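Local coordinates for YycN protein (PDB 1ON0) that is a putative acetyltransferase of the GNAT family that probably transfers acyl groups other than amino-acyl groups, its substrate being unknown, at residues 3-8 / 63-68; 73-78 / 95-100; 88-93 / 124-129. All coordinates share one frame; numbering follows the deposited sequence.

Contact 1 of 3, residues 3-8 / 63-68; sequences IMLTPM and WSLKLN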
loop_
_atom_site.group_PDB
_atom_site.type_symbol
_atom_site.label_atom_id
_atom_site.label_comp_id
_atom_site.label_asym_id
_atom_site.label_seq_id
_atom_site.Cartn_x
_atom_site.Cartn_y
_atom_site.Cartn_z
ATOM N N ILE B 3 3.965 11.464 -5.690
ATOM C CA ILE B 3 2.776 12.290 -5.578
ATOM C C ILE B 3 3.124 13.699 -6.017
ATOM O O ILE B 3 4.003 14.329 -5.430
ATOM C CB ILE B 3 2.262 12.355 -4.130
ATOM C CG1 ILE B 3 2.005 10.943 -3.612
ATOM C CG2 ILE B 3 0.982 13.189 -4.083
ATOM C CD1 ILE B 3 1.008 10.152 -4.461
HETATM N N MSE B 4 2.433 14.189 -7.041
HETATM C CA MSE B 4 2.683 15.527 -7.554
HETATM C C MSE B 4 1.737 16.564 -6.992
HETATM O O MSE B 4 0.545 16.305 -6.822
HETATM C CB MSE B 4 2.580 15.550 -9.080
HETATM C CG MSE B 4 3.574 14.655 -9.784
HETATM SE SE MSE B 4 3.385 14.758 -11.691
HETATM C CE MSE B 4 1.886 13.585 -11.919
ATOM N N LEU B 5 2.286 17.735 -6.693
ATOM C CA LEU B 5 1.512 18.864 -6.187
ATOM C C LEU B 5 1.302 19.838 -7.346
ATOM O O LEU B 5 2.255 20.419 -7.853
ATOM C CB LEU B 5 2.272 19.596 -5.081
ATOM C CG LEU B 5 1.986 19.207 -3.635
ATOM C CD1 LEU B 5 2.527 17.832 -3.387
ATOM C CD2 LEU B 5 2.608 20.221 -2.691
ATOM N N THR B 6 0.064 20.001 -7.782
ATOM C CA THR B 6 -0.224 20.938 -8.852
ATOM C C THR B 6 -1.218 21.943 -8.287
ATOM O O THR B 6 -2.177 21.570 -7.610
ATOM C CB THR B 6 -0.882 20.253 -10.074
ATOM O OG1 THR B 6 -0.143 19.077 -10.415
ATOM C CG2 THR B 6 -0.900 21.203 -11.270
ATOM N N PRO B 7 -0.999 23.238 -8.544
ATOM C CA PRO B 7 -1.959 24.216 -8.010
ATOM C C PRO B 7 -3.354 23.996 -8.623
ATOM O O PRO B 7 -3.472 23.763 -9.818
ATOM C CB PRO B 7 -1.324 25.563 -8.377
ATOM C CG PRO B 7 -0.442 25.238 -9.555
ATOM C CD PRO B 7 0.114 23.887 -9.254
HETATM N N MSE B 8 -4.399 24.034 -7.804
HETATM C CA MSE B 8 -5.756 23.822 -8.308
HETATM C C MSE B 8 -6.154 24.893 -9.310
HETATM O O MSE B 8 -5.723 26.041 -9.220
HETATM C CB MSE B 8 -6.794 23.858 -7.188
HETATM C CG MSE B 8 -6.685 22.782 -6.119
HETATM SE SE MSE B 8 -8.305 22.756 -5.050
HETATM C CE MSE B 8 -8.428 24.629 -4.647
ATOM N N TRP B 63 -3.377 22.809 -3.585
ATOM C CA TRP B 63 -2.820 21.900 -4.590
ATOM C C TRP B 63 -3.662 20.643 -4.750
ATOM O O TRP B 63 -4.299 20.182 -3.802
ATOM C CB TRP B 63 -1.417 21.439 -4.165
ATOM C CG TRP B 63 -0.337 22.492 -4.150
ATOM C CD1 TRP B 63 0.204 23.120 -5.230
ATOM C CD2 TRP B 63 0.353 23.001 -3.002
ATOM N NE1 TRP B 63 1.191 23.986 -4.830
ATOM C CE2 TRP B 63 1.306 23.932 -3.467
ATOM C CE3 TRP B 63 0.262 22.755 -1.621
ATOM C CZ2 TRP B 63 2.161 24.625 -2.608
ATOM C CZ3 TRP B 63 1.116 23.446 -0.764
ATOM C CH2 TRP B 63 2.054 24.368 -1.264
ATOM N N SER B 64 -3.655 20.083 -5.951
ATOM C CA SER B 64 -4.361 18.834 -6.202
ATOM C C SER B 64 -3.229 17.825 -6.192
ATOM O O SER B 64 -2.232 18.021 -6.890
ATOM C CB SER B 64 -4.994 18.832 -7.582
ATOM O OG SER B 64 -3.985 18.926 -8.558
ATOM N N LEU B 65 -3.350 16.766 -5.393
ATOM C CA LEU B 65 -2.301 15.743 -5.346
ATOM C C LEU B 65 -2.565 14.722 -6.443
ATOM O O LEU B 65 -3.631 14.115 -6.482
ATOM C CB LEU B 65 -2.302 15.035 -3.986
ATOM C CG LEU B 65 -2.303 16.000 -2.800
ATOM C CD1 LEU B 65 -2.602 15.259 -1.506
ATOM C CD2 LEU B 65 -0.960 16.717 -2.749
ATOM N N LYS B 66 -1.588 14.537 -7.326
ATOM C CA LYS B 66 -1.705 13.592 -8.430
ATOM C C LYS B 66 -0.672 12.471 -8.335
ATOM O O LYS B 66 0.461 12.698 -7.917
ATOM C CB LYS B 66 -1.537 14.311 -9.775
ATOM C CG LYS B 66 -2.677 15.255 -10.154
ATOM C CD LYS B 66 -2.585 15.596 -11.634
ATOM C CE LYS B 66 -3.690 16.520 -12.088
ATOM N NZ LYS B 66 -3.623 16.697 -13.574
ATOM N N LEU B 67 -1.066 11.261 -8.726
ATOM C CA LEU B 67 -0.166 10.105 -8.695
ATOM C C LEU B 67 0.457 10.079 -10.080
ATOM O O LEU B 67 1.577 9.605 -10.292
ATOM C CB LEU B 67 -0.975 8.826 -8.428
ATOM C CG LEU B 67 -0.372 7.468 -8.033
ATOM C CD1 LEU B 67 -0.436 6.529 -9.216
ATOM C CD2 LEU B 67 1.044 7.618 -7.503
ATOM N N ASN B 68 -0.291 10.627 -11.020
ATOM C CA ASN B 68 0.135 10.697 -12.393
ATOM C C ASN B 68 -0.824 11.674 -13.037
ATOM O O ASN B 68 -1.668 12.265 -12.354
ATOM C CB ASN B 68 0.053 9.316 -13.056
ATOM C CG ASN B 68 -1.259 8.618 -12.786
ATOM O OD1 ASN B 68 -2.304 9.056 -13.247
ATOM N ND2 ASN B 68 -1.212 7.531 -12.020
HETATM O O HOH W 1 -4.361 20.820 -10.650
#
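The N-terminal strand 4-7 runs antiparallel along strand 60-66, the pairing of the first two strands of the GNAT sheet, joined by four backbone hydrogen bonds. M4 and K66 form one hydrogen-bonded pair: M4 N donates to K66 O at 2.6 Å, nearly straight at 170°, and K66 N to M4 O. T6 and S64 form the second, with S64 N to T6 O at 2.7 Å and the return bond from T6 N to S64 O longer at 3.2 Å. A water donates to P7 O and accepts from S64 OG, whose hydroxyl sits between the backbone N and the carbonyl carbon (chi1 63°).

Apolar contacts gather on the face that carries L5 and L65. The two leucines lie side by side, L5 CD1 3.7 Å from L65 CD2. The other methyl, L5 CD2, makes a CH-pi contact over one face of the W63 indole, 3.8 Å from the centroid of its six-membered ring, while P7 N lies at the indole edge, beside W63 CD1. On the M4 side, selenomethionine folds at chi3 (-80°) and brings its CE to 3.4 Å from N68 CA.

Strand 4-7 is one of the two outermost strands of this chain's sheet. Beyond 60-66 comes strand 72-79, whose L76 and I78 touch W63; helix 105-119 packs A112 and A116 on L5, and helix 10-31 sets F13 and Y16 against M8.

Contact 2 of 3, residues 73-78 / 95-100; sequences VGWLWI and GLYEPY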
loop_
_atom_site.group_PDB
_atom_site.type_symbol
_atom_site.label_atom_id
_atom_site.label_comp_id
_atom_site.label_asym_id
_atom_site.label_seq_id
_atom_site.Cartn_x
_atom_site.Cartn_y
_atom_site.Cartn_z
ATOM N N VAL B 73 -5.236 11.704 -6.535
ATOM C CA VAL B 73 -5.384 11.055 -5.237
ATOM C C VAL B 73 -5.988 11.886 -4.102
ATOM O O VAL B 73 -6.641 11.331 -3.199
ATOM C CB VAL B 73 -4.029 10.506 -4.769
ATOM C CG1 VAL B 73 -3.434 9.616 -5.857
ATOM C CG2 VAL B 73 -3.075 11.646 -4.447
ATOM N N GLY B 74 -5.766 13.200 -4.143
ATOM C CA GLY B 74 -6.295 14.075 -3.112
ATOM C C GLY B 74 -6.104 15.581 -3.279
ATOM O O GLY B 74 -5.991 16.102 -4.386
ATOM N N TRP B 75 -6.053 16.274 -2.148
ATOM C CA TRP B 75 -5.935 17.728 -2.096
ATOM C C TRP B 75 -4.995 18.127 -0.960
ATOM O O TRP B 75 -4.773 17.367 -0.016
ATOM C CB TRP B 75 -7.321 18.314 -1.829
ATOM C CG TRP B 75 -7.911 17.794 -0.541
ATOM C CD1 TRP B 75 -7.739 18.325 0.718
ATOM C CD2 TRP B 75 -8.703 16.606 -0.364
ATOM N NE1 TRP B 75 -8.367 17.546 1.648
ATOM C CE2 TRP B 75 -8.966 16.484 1.019
ATOM C CE3 TRP B 75 -9.207 15.630 -1.239
ATOM C CZ2 TRP B 75 -9.725 15.422 1.552
ATOM C CZ3 TRP B 75 -9.959 14.575 -0.711
ATOM C CH2 TRP B 75 -10.207 14.478 0.673
ATOM N N LEU B 76 -4.460 19.333 -1.036
ATOM C CA LEU B 76 -3.558 19.821 -0.002
ATOM C C LEU B 76 -3.693 21.334 -0.010
ATOM O O LEU B 76 -3.523 21.967 -1.041
ATOM C CB LEU B 76 -2.124 19.436 -0.342
ATOM C CG LEU B 76 -1.083 19.357 0.775
ATOM C CD1 LEU B 76 0.232 19.872 0.217
ATOM C CD2 LEU B 76 -1.500 20.156 2.005
ATOM N N TRP B 77 -4.009 21.911 1.135
ATOM C CA TRP B 77 -4.155 23.348 1.222
ATOM C C TRP B 77 -3.376 23.872 2.408
ATOM O O TRP B 77 -3.672 23.525 3.545
ATOM C CB TRP B 77 -5.646 23.710 1.335
ATOM C CG TRP B 77 -5.940 25.108 1.800
ATOM C CD1 TRP B 77 -5.082 26.168 1.814
ATOM C CD2 TRP B 77 -7.187 25.597 2.296
ATOM N NE1 TRP B 77 -5.709 27.282 2.287
ATOM C CE2 TRP B 77 -7.007 26.967 2.594
ATOM C CE3 TRP B 77 -8.448 25.016 2.515
ATOM C CZ2 TRP B 77 -8.040 27.770 3.109
ATOM C CZ3 TRP B 77 -9.475 25.816 3.022
ATOM C CH2 TRP B 77 -9.262 27.178 3.312
ATOM N N ILE B 78 -2.361 24.692 2.146
ATOM C CA ILE B 78 -1.581 25.258 3.237
ATOM C C ILE B 78 -1.563 26.772 3.170
ATOM O O ILE B 78 -1.776 27.371 2.113
ATOM C CB ILE B 78 -0.110 24.767 3.253
ATOM C CG1 ILE B 78 0.699 25.464 2.170
ATOM C CG2 ILE B 78 -0.068 23.261 3.075
ATOM C CD1 ILE B 78 2.177 25.125 2.211
ATOM N N GLY B 95 -5.977 15.473 2.538
ATOM C CA GLY B 95 -6.640 14.192 2.552
ATOM C C GLY B 95 -6.673 13.655 1.149
ATOM O O GLY B 95 -6.334 14.354 0.197
ATOM N N LEU B 96 -7.093 12.407 1.028
ATOM C CA LEU B 96 -7.168 11.751 -0.253
ATOM C C LEU B 96 -8.601 11.376 -0.515
ATOM O O LEU B 96 -9.400 11.269 0.416
ATOM C CB LEU B 96 -6.293 10.494 -0.243
ATOM C CG LEU B 96 -4.835 10.513 -0.705
ATOM C CD1 LEU B 96 -4.158 11.821 -0.404
ATOM C CD2 LEU B 96 -4.141 9.344 -0.035
ATOM N N TYR B 97 -8.941 11.198 -1.784
ATOM C CA TYR B 97 -10.295 10.788 -2.105
ATOM C C TYR B 97 -10.450 9.308 -1.752
ATOM O O TYR B 97 -9.473 8.548 -1.751
ATOM C CB TYR B 97 -10.597 11.005 -3.578
ATOM C CG TYR B 97 -10.577 12.455 -3.953
ATOM C CD1 TYR B 97 -9.420 13.041 -4.459
ATOM C CD2 TYR B 97 -11.703 13.256 -3.767
ATOM C CE1 TYR B 97 -9.380 14.384 -4.775
ATOM C CE2 TYR B 97 -11.675 14.604 -4.077
ATOM C CZ TYR B 97 -10.506 15.163 -4.583
ATOM O OH TYR B 97 -10.464 16.502 -4.900
ATOM N N GLU B 98 -11.686 8.930 -1.448
ATOM C CA GLU B 98 -12.048 7.574 -1.067
ATOM C C GLU B 98 -11.399 6.490 -1.950
ATOM O O GLU B 98 -10.710 5.596 -1.445
ATOM C CB GLU B 98 -13.587 7.452 -1.066
ATOM C CG GLU B 98 -14.170 6.557 0.032
ATOM C CD GLU B 98 -15.655 6.828 0.335
ATOM O OE1 GLU B 98 -15.981 7.915 0.868
ATOM O OE2 GLU B 98 -16.501 5.949 0.054
ATOM N N PRO B 99 -11.580 6.566 -3.277
ATOM C CA PRO B 99 -10.991 5.564 -4.171
ATOM C C PRO B 99 -9.453 5.440 -4.179
ATOM O O PRO B 99 -8.924 4.523 -4.790
ATOM C CB PRO B 99 -11.545 5.962 -5.542
ATOM C CG PRO B 99 -11.685 7.441 -5.421
ATOM C CD PRO B 99 -12.292 7.594 -4.055
ATOM N N TYR B 100 -8.748 6.340 -3.493
ATOM C CA TYR B 100 -7.294 6.296 -3.465
ATOM C C TYR B 100 -6.697 6.097 -2.064
ATOM O O TYR B 100 -5.487 6.227 -1.866
ATOM C CB TYR B 100 -6.724 7.567 -4.110
ATOM C CG TYR B 100 -7.009 7.679 -5.583
ATOM C CD1 TYR B 100 -6.429 6.799 -6.496
ATOM C CD2 TYR B 100 -7.862 8.667 -6.074
ATOM C CE1 TYR B 100 -6.689 6.906 -7.855
ATOM C CE2 TYR B 100 -8.133 8.778 -7.440
ATOM C CZ TYR B 100 -7.538 7.895 -8.323
ATOM O OH TYR B 100 -7.771 8.007 -9.679
#
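This contact belongs to the antiparallel hairpin of strands 72-79 and 88-96; V73 and G74 form a classic beta bulge against L65 of strand 60-66. W75 N donates to G95 O at 3.0 Å, nearly along the C=O axis; the return bond from G95 N to W75 O is weak. Y97 N reaches V73 O at 2.7 Å from above the carbonyl plane.

With CG crowded between backbone N and carbonyl carbon (chi1 58°), W75 lays its indole over the main chain of G95: G95 O stands 3.3 Å above the ring plane. A side chain on G95 would run into W75 CZ2. The indole edge meets the face of Y97 in a T-shaped stack, planes at 76° and the W75 six-membered ring centroid 4.9 Å from that of Y97. V73 CB touches Y100 CB at 4.0 Å, and Y100 OH bonds to D71.

An alanine at W75 would remove the indole over G95 and its edge against Y97, and would probably leave the Y97 ring less well fixed. Main-chain bonds set the pairing, aromatic rings (Y16 and Y19 included) pack over it, and Y97 N holds the chain to strand 72-79 just before the 3-10 segment 98-100.

Contact 3 of 3, residues 88-93 / 124-129; sequences EAFIYD and KLSLHV
Three backbone hydrogen bonds tie residues 88-93 of strand 88-96 to strand 124-127 in parallel. The shortest runs from I91 N to S126 O, 2.6 Å and nearly along the C=O axis; S126 N donates to A89 O at 2.9 Å, and A89 N to K124 O with a more bent N-H (134°). Where the strands draw apart, a water accepts from H128 N and donates to I91 O.

E88 and K124 run side by side with extended chains, each CG anti to its backbone N. Their salt bridge is long, E88 OE1 to K124 NZ being 4.0 Å, so the pairing leans as much on the aliphatic chains. F90, its CG also anti to the backbone N (chi1 -172°), swings its ring along the neighbouring strand, CE2 3.4 Å from L127 CA and CZ near H128 CB. Its CD1 stands over the centre of the Y92 ring. I91 CB packs on L127 CB at 3.7 Å.

The two parallel strands are the ends of a beta-alpha-beta unit whose helix 105-119 packs on the A89, I91, L125 and L127 face, L113 touching I91 and L125. Y140 of helix 134-142 lies against L127, and strand 72-79 flanks 88-96 across from 124-127.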
loop_
_atom_site.group_PDB
_atom_site.type_symbol
_atom_site.label_atom_id
_atom_site.label_comp_id
_atom_site.label_asym_id
_atom_site.label_seq_id
_atom_site.Cartn_x
_atom_site.Cartn_y
_atom_site.Cartn_z
ATOM N N GLU B 88 6.632 29.337 9.662
ATOM C CA GLU B 88 5.667 28.263 9.762
ATOM C C GLU B 88 4.564 28.439 8.725
ATOM O O GLU B 88 4.399 29.512 8.149
ATOM C CB GLU B 88 5.066 28.233 11.170
ATOM C CG GLU B 88 4.495 26.880 11.596
ATOM C CD GLU B 88 4.075 26.847 13.061
ATOM O OE1 GLU B 88 3.871 25.737 13.605
ATOM O OE2 GLU B 88 3.946 27.930 13.663
ATOM N N ALA B 89 3.833 27.366 8.461
ATOM C CA ALA B 89 2.724 27.406 7.517
ATOM C C ALA B 89 1.693 26.454 8.084
ATOM O O ALA B 89 2.036 25.395 8.604
ATOM C CB ALA B 89 3.170 26.953 6.137
ATOM N N PHE B 90 0.430 26.845 8.012
ATOM C CA PHE B 90 -0.634 26.019 8.533
ATOM C C PHE B 90 -1.266 25.186 7.441
ATOM O O PHE B 90 -1.469 25.656 6.315
ATOM C CB PHE B 90 -1.707 26.884 9.196
ATOM C CG PHE B 90 -2.773 26.093 9.933
ATOM C CD1 PHE B 90 -4.044 25.934 9.392
ATOM C CD2 PHE B 90 -2.505 25.533 11.171
ATOM C CE1 PHE B 90 -5.046 25.245 10.077
ATOM C CE2 PHE B 90 -3.491 24.840 11.872
ATOM C CZ PHE B 90 -4.765 24.694 11.316
ATOM N N ILE B 91 -1.582 23.945 7.789
ATOM C CA ILE B 91 -2.223 23.036 6.859
ATOM C C ILE B 91 -3.727 23.077 7.117
ATOM O O ILE B 91 -4.243 22.371 7.992
ATOM C CB ILE B 91 -1.716 21.605 7.061
ATOM C CG1 ILE B 91 -0.205 21.561 6.788
ATOM C CG2 ILE B 91 -2.446 20.657 6.119
ATOM C CD1 ILE B 91 0.472 20.297 7.235
ATOM N N TYR B 92 -4.436 23.908 6.362
ATOM C CA TYR B 92 -5.878 24.002 6.531
ATOM C C TYR B 92 -6.556 22.715 6.107
ATOM O O TYR B 92 -7.560 22.332 6.686
ATOM C CB TYR B 92 -6.454 25.191 5.728
ATOM C CG TYR B 92 -6.411 26.505 6.482
ATOM C CD1 TYR B 92 -7.173 26.686 7.629
ATOM C CD2 TYR B 92 -5.533 27.522 6.114
ATOM C CE1 TYR B 92 -7.052 27.828 8.405
ATOM C CE2 TYR B 92 -5.411 28.675 6.884
ATOM C CZ TYR B 92 -6.164 28.817 8.033
ATOM O OH TYR B 92 -5.992 29.903 8.864
ATOM N N ASP B 93 -6.009 22.011 5.128
ATOM C CA ASP B 93 -6.697 20.806 4.702
ATOM C C ASP B 93 -5.801 19.855 3.930
ATOM O O ASP B 93 -4.947 20.271 3.151
ATOM C CB ASP B 93 -7.919 21.221 3.863
ATOM C CG ASP B 93 -8.927 20.092 3.659
ATOM O OD1 ASP B 93 -9.033 19.205 4.515
ATOM O OD2 ASP B 93 -9.623 20.112 2.631
ATOM N N LYS B 124 8.517 25.250 9.200
ATOM C CA LYS B 124 7.707 24.484 10.149
ATOM C C LYS B 124 6.265 24.339 9.653
ATOM O O LYS B 124 5.743 25.204 8.955
ATOM C CB LYS B 124 7.734 25.191 11.505
ATOM C CG LYS B 124 7.027 24.467 12.639
ATOM C CD LYS B 124 7.136 25.263 13.943
ATOM C CE LYS B 124 6.392 24.576 15.077
ATOM N NZ LYS B 124 6.631 25.225 16.395
ATOM N N LEU B 125 5.631 23.232 10.014
ATOM C CA LEU B 125 4.264 22.970 9.614
ATOM C C LEU B 125 3.375 22.812 10.815
ATOM O O LEU B 125 3.756 22.187 11.809
ATOM C CB LEU B 125 4.181 21.703 8.780
ATOM C CG LEU B 125 4.913 21.738 7.454
ATOM C CD1 LEU B 125 4.838 20.348 6.853
ATOM C CD2 LEU B 125 4.272 22.780 6.520
ATOM N N SER B 126 2.172 23.358 10.711
ATOM C CA SER B 126 1.206 23.291 11.802
ATOM C C SER B 126 -0.144 22.882 11.202
ATOM O O SER B 126 -0.445 23.224 10.063
ATOM C CB SER B 126 1.130 24.660 12.469
ATOM O OG SER B 126 0.321 24.625 13.605
ATOM N N LEU B 127 -0.946 22.151 11.966
ATOM C CA LEU B 127 -2.237 21.690 11.483
ATOM C C LEU B 127 -3.227 21.337 12.597
ATOM O O LEU B 127 -2.846 21.183 13.762
ATOM C CB LEU B 127 -2.043 20.458 10.589
ATOM C CG LEU B 127 -1.556 19.173 11.277
ATOM C CD1 LEU B 127 -2.662 18.579 12.131
ATOM C CD2 LEU B 127 -1.140 18.163 10.216
ATOM N N HIS B 128 -4.500 21.188 12.223
ATOM C CA HIS B 128 -5.543 20.813 13.175
ATOM C C HIS B 128 -6.149 19.479 12.749
ATOM O O HIS B 128 -6.386 19.232 11.567
ATOM C CB HIS B 128 -6.643 21.877 13.222
ATOM C CG HIS B 128 -7.920 21.408 13.853
ATOM N ND1 HIS B 128 -8.748 20.479 13.260
ATOM C CD2 HIS B 128 -8.509 21.731 15.033
ATOM C CE1 HIS B 128 -9.789 20.247 14.042
ATOM N NE2 HIS B 128 -9.665 20.996 15.127
ATOM N N VAL B 129 -6.393 18.620 13.727
ATOM C CA VAL B 129 -6.982 17.324 13.463
ATOM C C VAL B 129 -8.028 17.061 14.542
ATOM O O VAL B 129 -7.763 17.254 15.721
ATOM C CB VAL B 129 -5.890 16.208 13.462
ATOM C CG1 VAL B 129 -5.273 16.073 14.839
ATOM C CG2 VAL B 129 -6.478 14.899 13.001
HETATM O O HOH W 2 -5.851 21.372 9.777
HETATM O O HOH W 3 -7.240 19.776 8.714
#

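In the fold
From the N terminus, contact 1 comes first: it brings strand 60-66 back onto strand 4-7, closing a loop that holds helices 10-31 and 36-50. Only after it is complete does contact 2 open, joining strands 72-79 and 88-96 as a hairpin. Contact 3 starts within that hairpin, on strand 88-96, and ends beyond helix 105-119, so contacts 2 and 3 cross; it completes a beta-alpha-beta unit. Contacts 1 and 2 also touch directly, through probable hydrogen bonds W63 N to L76 O and L65 N to G74 O, and W77 N probably bonds to D93 O between contacts 2 and 3. Together they tie all five strands into one mixed sheet, from 4-7 to 124-127.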